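Local structure of probable endonuclease 4 (Thermotoga maritima, 4HNO) at residues K215-N220 with V258-E263; T179-H184 with D231-I236; I5-H10 with K277-I282. The protein probably cleaves phosphodiester bonds at apurinic or apyrimidinic sites in DNA, using a cluster of three metal ions, as a repair endonuclease of the endonuclease IV family. All blocks are in the same frame, centred on the assembly; numbering follows the deposited sequence. Where two conformers were deposited one is given.

Interaction 1: residues K215-N220 with V258-E263; sequences KMIHLN and VPWILE. With MN (manganese (II) ion), chain E.
Val258 reaches residues 215-220 through CG1, which is anti to its backbone N (chi1 179°) and lies 3.5 Å from Met216 N; the side chains of Val258 and Ile217 cross at about a right angle. Pro259 rests CD near Lys215 O and offers its oxygen to Ile217 N in a nearly straight hydrogen bond. Trp260 lies beside Ile217, with CD1 3.9 Å from Ile217 CD1; its NE1 is taken by the carbonyl of Ile255. Ile261 N bonds to Ile217 O and Ile261 O accepts from Leu219 N, completing the parallel ladder between neighbouring strands of the TIM barrel. Ile217 and Trp260 face the outer helices, while His218 and Ile261 face the barrel interior, where Ile261 CG1 packs 3.6 Å from Met216 SD. Leu262 runs alongside Leu219; its CD2 is 3.5 Å from the buried Leu219 O, which has no hydrogen-bond partner but meets Leu262 CA in a CA-H...O contact. Glu263 is held by Asn220 at two points: its N donates to Asn220 OD1 in a bent bond, and its OE1 accepts from Asn220 ND2 at 3.0 Å through the anti lone pair, amide and carboxylate nearly coplanar. OE1 also binds manganese at 2.1 Å, with His218 ND1 at 2.2 Å from the metal and Glu147 and Asp181 completing the protein ligands. OE2 lies over one face of the His218 ring; Gln33 hydrogen-bonds His218 NE2 and Glu263 OE2.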
loop_
_atom_site.group_PDB
_atom_site.type_symbol
_atom_site.label_atom_id
_atom_site.label_comp_id
_atom_site.label_asym_id
_atom_site.label_seq_id
_atom_site.Cartn_x
_atom_site.Cartn_y
_atom_site.Cartn_z
ATOM N N LYS A 215 2.711 2.935 7.801
ATOM C CA LYS A 215 3.998 2.770 7.133
ATOM C C LYS A 215 4.060 3.308 5.716
ATOM O O LYS A 215 5.145 3.567 5.202
ATOM C CB LYS A 215 4.396 1.292 7.112
ATOM C CG LYS A 215 4.599 0.672 8.483
ATOM C CD LYS A 215 5.701 1.335 9.278
ATOM C CE LYS A 215 5.865 0.651 10.612
ATOM N NZ LYS A 215 6.877 1.332 11.462
ATOM N N MET A 216 2.910 3.469 5.076
ATOM C CA MET A 216 2.856 3.904 3.689
ATOM C C MET A 216 1.522 4.599 3.468
ATOM O O MET A 216 0.504 4.179 4.023
ATOM C CB MET A 216 2.992 2.711 2.742
ATOM C CG MET A 216 2.786 3.050 1.263
ATOM S SD MET A 216 3.389 1.800 0.099
ATOM C CE MET A 216 2.709 0.276 0.771
ATOM N N ILE A 217 1.543 5.624 2.629
ATOM C CA ILE A 217 0.336 6.218 2.063
ATOM C C ILE A 217 0.370 5.956 0.571
ATOM O O ILE A 217 1.378 6.207 -0.092
ATOM C CB ILE A 217 0.280 7.719 2.371
ATOM C CG1 ILE A 217 0.028 7.918 3.865
ATOM C CG2 ILE A 217 -0.798 8.417 1.525
ATOM C CD1 ILE A 217 0.324 9.313 4.356
ATOM N N HIS A 218 -0.741 5.428 0.046
ATOM C CA HIS A 218 -0.935 5.372 -1.387
ATOM C C HIS A 218 -1.621 6.675 -1.779
ATOM O O HIS A 218 -2.760 6.944 -1.370
ATOM C CB HIS A 218 -1.771 4.182 -1.816
ATOM C CG HIS A 218 -1.067 2.879 -1.698
ATOM N ND1 HIS A 218 -1.744 1.683 -1.789
ATOM C CD2 HIS A 218 0.250 2.596 -1.558
ATOM C CE1 HIS A 218 -0.848 0.720 -1.706
ATOM N NE2 HIS A 218 0.366 1.242 -1.563
ATOM N N LEU A 219 -0.890 7.493 -2.515
ATOM C CA LEU A 219 -1.291 8.848 -2.841
ATOM C C LEU A 219 -1.956 8.822 -4.208
ATOM O O LEU A 219 -1.309 8.825 -5.251
ATOM C CB LEU A 219 -0.068 9.769 -2.822
ATOM C CG LEU A 219 -0.460 11.236 -2.718
ATOM C CD1 LEU A 219 -0.882 11.585 -1.283
ATOM C CD2 LEU A 219 0.665 12.138 -3.199
ATOM N N ASN A 220 -3.284 8.779 -4.169
ATOM C CA ASN A 220 -4.122 8.651 -5.354
ATOM C C ASN A 220 -5.252 9.679 -5.290
ATOM O O ASN A 220 -5.958 9.755 -4.287
ATOM C CB ASN A 220 -4.780 7.265 -5.378
ATOM C CG ASN A 220 -3.765 6.145 -5.535
ATOM O OD1 ASN A 220 -2.870 6.237 -6.378
ATOM N ND2 ASN A 220 -3.925 5.100 -4.735
ATOM N N VAL A 258 5.427 10.049 6.434
ATOM C CA VAL A 258 5.201 8.730 5.881
ATOM C C VAL A 258 5.454 8.761 4.377
ATOM O O VAL A 258 5.066 9.728 3.720
ATOM C CB VAL A 258 3.741 8.310 6.166
ATOM C CG1 VAL A 258 3.453 6.938 5.580
ATOM C CG2 VAL A 258 3.473 8.322 7.660
ATOM N N PRO A 259 6.062 7.710 3.799
ATOM C CA PRO A 259 6.200 7.703 2.342
ATOM C C PRO A 259 4.873 7.772 1.584
ATOM O O PRO A 259 3.913 7.108 1.950
ATOM C CB PRO A 259 6.926 6.377 2.045
ATOM C CG PRO A 259 7.665 6.076 3.304
ATOM C CD PRO A 259 6.742 6.556 4.412
ATOM N N TRP A 260 4.864 8.584 0.534
ATOM C CA TRP A 260 3.727 8.773 -0.372
ATOM C C TRP A 260 4.042 8.047 -1.666
ATOM O O TRP A 260 4.986 8.405 -2.367
ATOM C CB TRP A 260 3.514 10.265 -0.672
ATOM C CG TRP A 260 3.265 11.108 0.529
ATOM C CD1 TRP A 260 2.983 10.693 1.793
ATOM C CD2 TRP A 260 3.304 12.549 0.576
ATOM N NE1 TRP A 260 2.845 11.780 2.619
ATOM C CE2 TRP A 260 3.040 12.928 1.894
ATOM C CE3 TRP A 260 3.551 13.543 -0.377
ATOM C CZ2 TRP A 260 3.035 14.263 2.307
ATOM C CZ3 TRP A 260 3.533 14.870 0.030
ATOM C CH2 TRP A 260 3.275 15.211 1.357
ATOM N N ILE A 261 3.243 7.033 -1.981
ATOM C CA ILE A 261 3.468 6.194 -3.139
ATOM C C ILE A 261 2.287 6.362 -4.100
ATOM O O ILE A 261 1.153 6.022 -3.788
ATOM C CB ILE A 261 3.600 4.714 -2.733
ATOM C CG1 ILE A 261 4.827 4.496 -1.847
ATOM C CG2 ILE A 261 3.606 3.817 -3.963
ATOM C CD1 ILE A 261 6.156 4.778 -2.509
ATOM N N LEU A 262 2.581 6.887 -5.281
ATOM C CA LEU A 262 1.579 7.084 -6.321
ATOM C C LEU A 262 1.164 5.763 -6.948
ATOM O O LEU A 262 2.015 4.977 -7.368
ATOM C CB LEU A 262 2.163 7.963 -7.418
ATOM C CG LEU A 262 2.594 9.364 -7.021
ATOM C CD1 LEU A 262 3.559 9.899 -8.054
ATOM C CD2 LEU A 262 1.397 10.263 -6.880
ATOM N N GLU A 263 -0.149 5.560 -7.062
ATOM C CA GLU A 263 -0.721 4.464 -7.856
ATOM C C GLU A 263 -1.685 5.065 -8.872
ATOM O O GLU A 263 -2.732 4.514 -9.197
ATOM C CB GLU A 263 -1.428 3.428 -7.006
ATOM C CG GLU A 263 -0.624 2.882 -5.850
ATOM C CD GLU A 263 -1.449 1.943 -5.023
ATOM O OE1 GLU A 263 -2.526 2.409 -4.543
ATOM O OE2 GLU A 263 -1.070 0.767 -4.859
HETATM MN MN MN E . -3.587 1.399 -3.021
HETATM O O HOH W 1 -3.610 -0.272 -4.026
#

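Interaction 2: residues T179-H184 with D231-I236; sequences TYDTCH and DRHERI. With MN (manganese (II) ion), chain C; MN (manganese (II) ion), chain E.
His184, Asp231 and His233 converge on one manganese ion, and this metal accounts for the tightest part of the contact. His184 NE2 and His233 NE2 each bind it at 2.1 Å and Asp231 OD2 at 2.0 Å, which brings the ligand atoms close, though none is hydrogen-bonded to another. The two imidazoles are oblique, their planes 59° apart; the carboxylate of Asp231 stands nearly perpendicular to the His184 ring, with OD2 at the ring's edge. The ND1 atoms are hydrogen-bonded, His184 to Asn148 O and His233 to Glu263 O, which together with the metal bonds fixes the ring rotations. In the TIM barrel of endonuclease IV the ligands gather at the C-terminal mouth, where strand 176-181 passes straight into helix 182-187. Asp181 serves both metal site and helix: its OD1 binds the second manganese at 2.0 Å and lies over one face of the His184 ring, while OD2 caps the helix, accepting from His184 N at 3.0 Å and more weakly from Cys183 N. Packing slackens away from the ions. Cys183 SG, anti to its backbone N (chi1 -179°), only skirts residues 231-236, 3.8 Å from Arg232 O and 3.9 Å from His233 CD2. On the solvent side Arg232 is exposed and its CB points away from residues 179-184; its NH1 donates to Asp231 O.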
loop_
_atom_site.group_PDB
_atom_site.type_symbol
_atom_site.label_atom_id
_atom_site.label_comp_id
_atom_site.label_asym_id
_atom_site.label_seq_id
_atom_site.Cartn_x
_atom_site.Cartn_y
_atom_site.Cartn_z
ATOM N N THR A 179 -1.293 0.542 5.638
ATOM C CA THR A 179 -1.168 1.463 4.511
ATOM C C THR A 179 -2.494 2.194 4.349
ATOM O O THR A 179 -3.546 1.559 4.336
ATOM C CB THR A 179 -0.871 0.706 3.231
ATOM O OG1 THR A 179 0.417 0.106 3.378
ATOM C CG2 THR A 179 -0.901 1.600 1.993
ATOM N N TYR A 180 -2.415 3.512 4.189
ATOM C CA TYR A 180 -3.615 4.299 3.930
ATOM C C TYR A 180 -3.623 4.745 2.473
ATOM O O TYR A 180 -2.712 5.455 2.030
ATOM C CB TYR A 180 -3.677 5.543 4.844
ATOM C CG TYR A 180 -4.953 6.294 4.592
ATOM C CD1 TYR A 180 -6.165 5.792 5.043
ATOM C CD2 TYR A 180 -4.975 7.474 3.853
ATOM C CE1 TYR A 180 -7.355 6.422 4.774
ATOM C CE2 TYR A 180 -6.175 8.134 3.600
ATOM C CZ TYR A 180 -7.360 7.583 4.052
ATOM O OH TYR A 180 -8.567 8.186 3.802
ATOM N N ASP A 181 -4.641 4.317 1.724
ATOM C CA ASP A 181 -4.828 4.707 0.335
ATOM C C ASP A 181 -5.873 5.832 0.292
ATOM O O ASP A 181 -7.015 5.664 0.733
ATOM C CB ASP A 181 -5.266 3.493 -0.490
ATOM C CG ASP A 181 -5.399 3.781 -1.969
ATOM O OD1 ASP A 181 -4.806 3.030 -2.791
ATOM O OD2 ASP A 181 -6.088 4.765 -2.330
ATOM N N THR A 182 -5.448 6.990 -0.193
ATOM C CA THR A 182 -6.309 8.164 -0.172
ATOM C C THR A 182 -7.539 8.026 -1.065
ATOM O O THR A 182 -8.572 8.617 -0.751
ATOM C CB THR A 182 -5.521 9.429 -0.544
ATOM O OG1 THR A 182 -4.950 9.320 -1.835
ATOM C CG2 THR A 182 -4.414 9.709 0.441
ATOM N N CYS A 183 -7.431 7.325 -2.184
ATOM C CA CYS A 183 -8.594 7.141 -3.060
ATOM C C CYS A 183 -9.574 6.175 -2.424
ATOM O O CYS A 183 -10.777 6.443 -2.335
ATOM C CB CYS A 183 -8.168 6.680 -4.447
ATOM S SG CYS A 183 -9.554 6.450 -5.585
ATOM N N HIS A 184 -9.070 5.027 -1.969
ATOM C CA HIS A 184 -9.944 4.078 -1.309
ATOM C C HIS A 184 -10.639 4.726 -0.110
ATOM O O HIS A 184 -11.833 4.514 0.135
ATOM C CB HIS A 184 -9.186 2.846 -0.861
ATOM C CG HIS A 184 -8.541 2.103 -1.993
ATOM N ND1 HIS A 184 -7.584 1.136 -1.789
ATOM C CD2 HIS A 184 -8.668 2.200 -3.339
ATOM C CE1 HIS A 184 -7.175 0.659 -2.957
ATOM N NE2 HIS A 184 -7.808 1.294 -3.920
ATOM N N ASP A 231 -13.451 3.024 -6.574
ATOM C CA ASP A 231 -12.060 2.589 -6.778
ATOM C C ASP A 231 -11.566 2.813 -8.202
ATOM O O ASP A 231 -11.145 1.909 -8.896
ATOM C CB ASP A 231 -11.853 1.151 -6.370
ATOM C CG ASP A 231 -10.383 0.811 -6.180
ATOM O OD1 ASP A 231 -10.074 -0.342 -5.854
ATOM O OD2 ASP A 231 -9.520 1.717 -6.303
ATOM N N ARG A 232 -11.573 4.079 -8.592
ATOM C CA ARG A 232 -10.947 4.518 -9.830
ATOM C C ARG A 232 -10.002 5.673 -9.511
ATOM O O ARG A 232 -10.423 6.817 -9.231
ATOM C CB ARG A 232 -12.000 4.919 -10.874
ATOM C CG ARG A 232 -12.860 3.753 -11.368
ATOM C CD ARG A 232 -12.023 2.689 -12.072
ATOM N NE ARG A 232 -12.838 1.631 -12.669
ATOM C CZ ARG A 232 -13.204 0.513 -12.044
ATOM N NH1 ARG A 232 -12.836 0.293 -10.785
ATOM N NH2 ARG A 232 -13.944 -0.388 -12.678
ATOM N N HIS A 233 -8.706 5.353 -9.531
ATOM C CA HIS A 233 -7.700 6.319 -9.176
ATOM C C HIS A 233 -7.572 7.382 -10.266
ATOM O O HIS A 233 -7.826 7.133 -11.446
ATOM C CB HIS A 233 -6.330 5.653 -9.015
ATOM C CG HIS A 233 -6.282 4.505 -8.053
ATOM N ND1 HIS A 233 -5.095 3.868 -7.777
ATOM C CD2 HIS A 233 -7.229 3.832 -7.356
ATOM C CE1 HIS A 233 -5.324 2.861 -6.939
ATOM N NE2 HIS A 233 -6.616 2.810 -6.676
ATOM N N GLU A 234 -7.110 8.554 -9.861
ATOM C CA GLU A 234 -6.908 9.671 -10.765
ATOM C C GLU A 234 -5.562 10.324 -10.440
ATOM O O GLU A 234 -5.062 10.268 -9.312
ATOM C CB GLU A 234 -8.083 10.668 -10.641
ATOM C CG GLU A 234 -8.021 11.907 -11.540
ATOM C CD GLU A 234 -7.940 11.558 -13.007
ATOM O OE1 GLU A 234 -8.976 11.683 -13.684
ATOM O OE2 GLU A 234 -6.845 11.158 -13.478
ATOM N N ARG A 235 -5.004 10.955 -11.468
ATOM C CA ARG A 235 -3.779 11.728 -11.361
ATOM C C ARG A 235 -3.905 12.830 -10.317
ATOM O O ARG A 235 -4.961 13.437 -10.164
ATOM C CB ARG A 235 -3.451 12.336 -12.730
ATOM C CG ARG A 235 -3.352 11.230 -13.782
ATOM C CD ARG A 235 -2.597 11.569 -15.008
ATOM N NE ARG A 235 -1.272 12.054 -14.693
ATOM C CZ ARG A 235 -0.502 12.628 -15.594
ATOM N NH1 ARG A 235 -0.927 12.751 -16.846
ATOM N NH2 ARG A 235 0.677 13.078 -15.246
ATOM N N ILE A 236 -2.816 13.095 -9.609
ATOM C CA ILE A 236 -2.836 14.071 -8.525
ATOM C C ILE A 236 -3.282 15.423 -9.047
ATOM O O ILE A 236 -2.682 15.985 -9.971
ATOM C CB ILE A 236 -1.437 14.217 -7.887
ATOM C CG1 ILE A 236 -0.923 12.870 -7.340
ATOM C CG2 ILE A 236 -1.461 15.289 -6.803
ATOM C CD1 ILE A 236 -1.831 12.225 -6.357
HETATM MN MN MN C . -7.625 1.064 -5.969
HETATM MN MN MN E . -3.587 1.399 -3.021
HETATM O O HOH W 1 -3.610 -0.272 -4.026
#

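Interaction 3: residues I5-H10 with K277-I282; sequences IKIGAH and KVFEII
Ile5 and Ile7 present two aliphatic bumps to one side of helix 268-284, where Val278, Phe279 and Ile282 receive them. In the TIM barrel this is where the first strand, 7-10, and the residues leading into it meet the last helix of the chain, on the outside of the barrel, beside the closing strand pair 7-10 and 260-262. The backbones stay well apart, CA of Ile7 being 9.2 Å from CA of Val278, and side chains alone fill the interval, with no hydrogen bond across it. The Phe279 ring is the broad element. Its CE2, CZ and CE1 come against both isoleucines, and each isoleucine runs past the phenyl group, pointing the opposite way to it. CE2 lies 4.0 Å from Ile5 CB and equally near Ile5 CG1; CE1 is 4.1 Å from Ile7 CG2. CZ, between them, touches both residues, so the end of the phenyl ring occupies the notch between the two isoleucine side chains. Ile5 approaches Ile282 tip to tip, its CG1 4.2 Å from Ile282 CD1. Trp260 of the neighbouring strand packs against both Ile5 and Val278, joining the two sides of the contact, and Phe250 of helix 242-250 covers Val278 and Ile282. Phe279 itself lies at the solvent edge, whereas Ile7 and Val278 are buried. The first torsion of Ile7 (chi1 -172°) serves both branches: CG2 sits between the backbone N and the carbonyl carbon, against Phe279, while CG1 is anti to the backbone N and CD1 continues the reach toward the helix. There it meets the fork of Val278 head-on, with CB, CG1 and CG2 all 3.9 Å from Ile7 CD1.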
loop_
_atom_site.group_PDB
_atom_site.type_symbol
_atom_site.label_atom_id
_atom_site.label_comp_id
_atom_site.label_asym_id
_atom_site.label_seq_id
_atom_site.Cartn_x
_atom_site.Cartn_y
_atom_site.Cartn_z
ATOM N N ILE A 5 10.284 15.238 2.081
ATOM C CA ILE A 5 9.196 14.392 1.633
ATOM C C ILE A 5 9.751 13.082 1.121
ATOM O O ILE A 5 10.775 13.042 0.432
ATOM C CB ILE A 5 8.417 15.112 0.513
ATOM C CG1 ILE A 5 7.781 16.400 1.048
ATOM C CG2 ILE A 5 7.376 14.206 -0.122
ATOM C CD1 ILE A 5 6.844 16.198 2.225
ATOM N N LYS A 6 9.061 12.006 1.485
ATOM C CA LYS A 6 9.360 10.663 1.006
ATOM C C LYS A 6 8.267 10.349 -0.008
ATOM O O LYS A 6 7.104 10.299 0.342
ATOM C CB LYS A 6 9.336 9.667 2.165
ATOM C CG LYS A 6 10.390 9.942 3.250
ATOM C CD LYS A 6 10.120 9.082 4.480
ATOM C CE LYS A 6 10.873 9.512 5.713
ATOM N NZ LYS A 6 10.146 10.598 6.411
ATOM N N ILE A 7 8.649 10.222 -1.277
ATOM C CA ILE A 7 7.702 10.110 -2.363
ATOM C C ILE A 7 8.235 9.211 -3.459
ATOM O O ILE A 7 9.435 9.172 -3.735
ATOM C CB ILE A 7 7.309 11.501 -2.914
ATOM C CG1 ILE A 7 6.170 11.383 -3.923
ATOM C CG2 ILE A 7 8.511 12.219 -3.520
ATOM C CD1 ILE A 7 5.476 12.721 -4.207
ATOM N N GLY A 8 7.328 8.472 -4.072
ATOM C CA GLY A 8 7.647 7.691 -5.237
ATOM C C GLY A 8 6.369 7.122 -5.819
ATOM O O GLY A 8 5.293 7.670 -5.604
ATOM N N ALA A 9 6.505 6.023 -6.554
ATOM C CA ALA A 9 5.396 5.444 -7.275
ATOM C C ALA A 9 5.498 3.930 -7.289
ATOM O O ALA A 9 6.535 3.352 -6.954
ATOM C CB ALA A 9 5.360 5.967 -8.709
ATOM N N HIS A 10 4.405 3.297 -7.681
ATOM C CA HIS A 10 4.427 1.904 -8.054
ATOM C C HIS A 10 5.214 1.793 -9.360
ATOM O O HIS A 10 4.912 2.474 -10.334
ATOM C CB HIS A 10 3.010 1.373 -8.217
ATOM C CG HIS A 10 3.019 -0.101 -8.355
ATOM N ND1 HIS A 10 2.882 -0.939 -7.277
ATOM C CD2 HIS A 10 3.335 -0.881 -9.413
ATOM C CE1 HIS A 10 3.037 -2.181 -7.685
ATOM N NE2 HIS A 10 3.310 -2.175 -8.975
ATOM N N LYS A 277 3.880 17.656 -9.651
ATOM C CA LYS A 277 2.634 18.281 -9.209
ATOM C C LYS A 277 2.558 18.353 -7.683
ATOM O O LYS A 277 2.116 19.356 -7.134
ATOM C CB LYS A 277 1.439 17.515 -9.778
ATOM C CG LYS A 277 0.074 18.075 -9.411
ATOM C CD LYS A 277 -0.135 19.458 -9.987
ATOM C CE LYS A 277 -1.611 19.774 -10.129
ATOM N NZ LYS A 277 -1.819 21.066 -10.833
ATOM N N VAL A 278 2.955 17.289 -6.993
ATOM C CA VAL A 278 2.965 17.317 -5.540
ATOM C C VAL A 278 3.817 18.475 -5.026
ATOM O O VAL A 278 3.392 19.232 -4.154
ATOM C CB VAL A 278 3.446 15.972 -4.965
ATOM C CG1 VAL A 278 3.731 16.083 -3.479
ATOM C CG2 VAL A 278 2.398 14.900 -5.257
ATOM N N PHE A 279 5.016 18.623 -5.564
ATOM C CA PHE A 279 5.856 19.718 -5.131
ATOM C C PHE A 279 5.308 21.079 -5.552
ATOM O O PHE A 279 5.467 22.057 -4.817
ATOM C CB PHE A 279 7.301 19.479 -5.562
ATOM C CG PHE A 279 7.954 18.373 -4.787
ATOM C CD1 PHE A 279 8.274 17.176 -5.393
ATOM C CD2 PHE A 279 8.177 18.509 -3.428
ATOM C CE1 PHE A 279 8.847 16.144 -4.663
ATOM C CE2 PHE A 279 8.746 17.485 -2.701
ATOM C CZ PHE A 279 9.078 16.303 -3.322
ATOM N N GLU A 280 4.641 21.140 -6.703
ATOM C CA GLU A 280 3.977 22.390 -7.122
ATOM C C GLU A 280 2.904 22.763 -6.113
ATOM O O GLU A 280 2.746 23.938 -5.783
ATOM C CB GLU A 280 3.284 22.257 -8.479
ATOM C CG GLU A 280 4.141 22.076 -9.706
ATOM C CD GLU A 280 3.287 21.824 -10.944
ATOM O OE1 GLU A 280 2.286 22.552 -11.124
ATOM O OE2 GLU A 280 3.589 20.886 -11.718
ATOM N N ILE A 281 2.114 21.788 -5.679
ATOM C CA ILE A 281 1.070 22.051 -4.705
ATOM C C ILE A 281 1.672 22.565 -3.400
ATOM O O ILE A 281 1.207 23.554 -2.847
ATOM C CB ILE A 281 0.210 20.785 -4.459
ATOM C CG1 ILE A 281 -0.621 20.469 -5.707
ATOM C CG2 ILE A 281 -0.672 20.944 -3.235
ATOM C CD1 ILE A 281 -1.236 19.091 -5.688
ATOM N N ILE A 282 2.699 21.886 -2.906
ATOM C CA ILE A 282 3.379 22.325 -1.692
ATOM C C ILE A 282 3.869 23.780 -1.809
ATOM O O ILE A 282 3.721 24.566 -0.875
ATOM C CB ILE A 282 4.543 21.359 -1.360
ATOM C CG1 ILE A 282 3.971 20.006 -0.910
ATOM C CG2 ILE A 282 5.461 21.943 -0.297
ATOM C CD1 ILE A 282 5.013 18.892 -0.804
#

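From the N terminus, residues 5-10, which include the first barrel strand, meet 277-282 in the last helix; interaction 3 so closes the longest loop, which encloses both other contacts. Interactions 1 and 2 cross: 179-184 comes first, then 215-220, then 231-236 closes interaction 2, and 258-263 closes interaction 1. Strand 214-222 pairs with both 176-181 and 260-262, and 260-262 pairs in turn with 7-10, so the three contacts follow one arc of the barrel. Interactions 1 and 2 share a manganese ion and its water, and Thr182 OG1 is hydrogen-bonded to Asn220 O. Interaction 3 joins interaction 1 through the backbone hydrogen bond of Trp260 N to Lys6 O, and meets interaction 2 where Ile236 packs on Ile281.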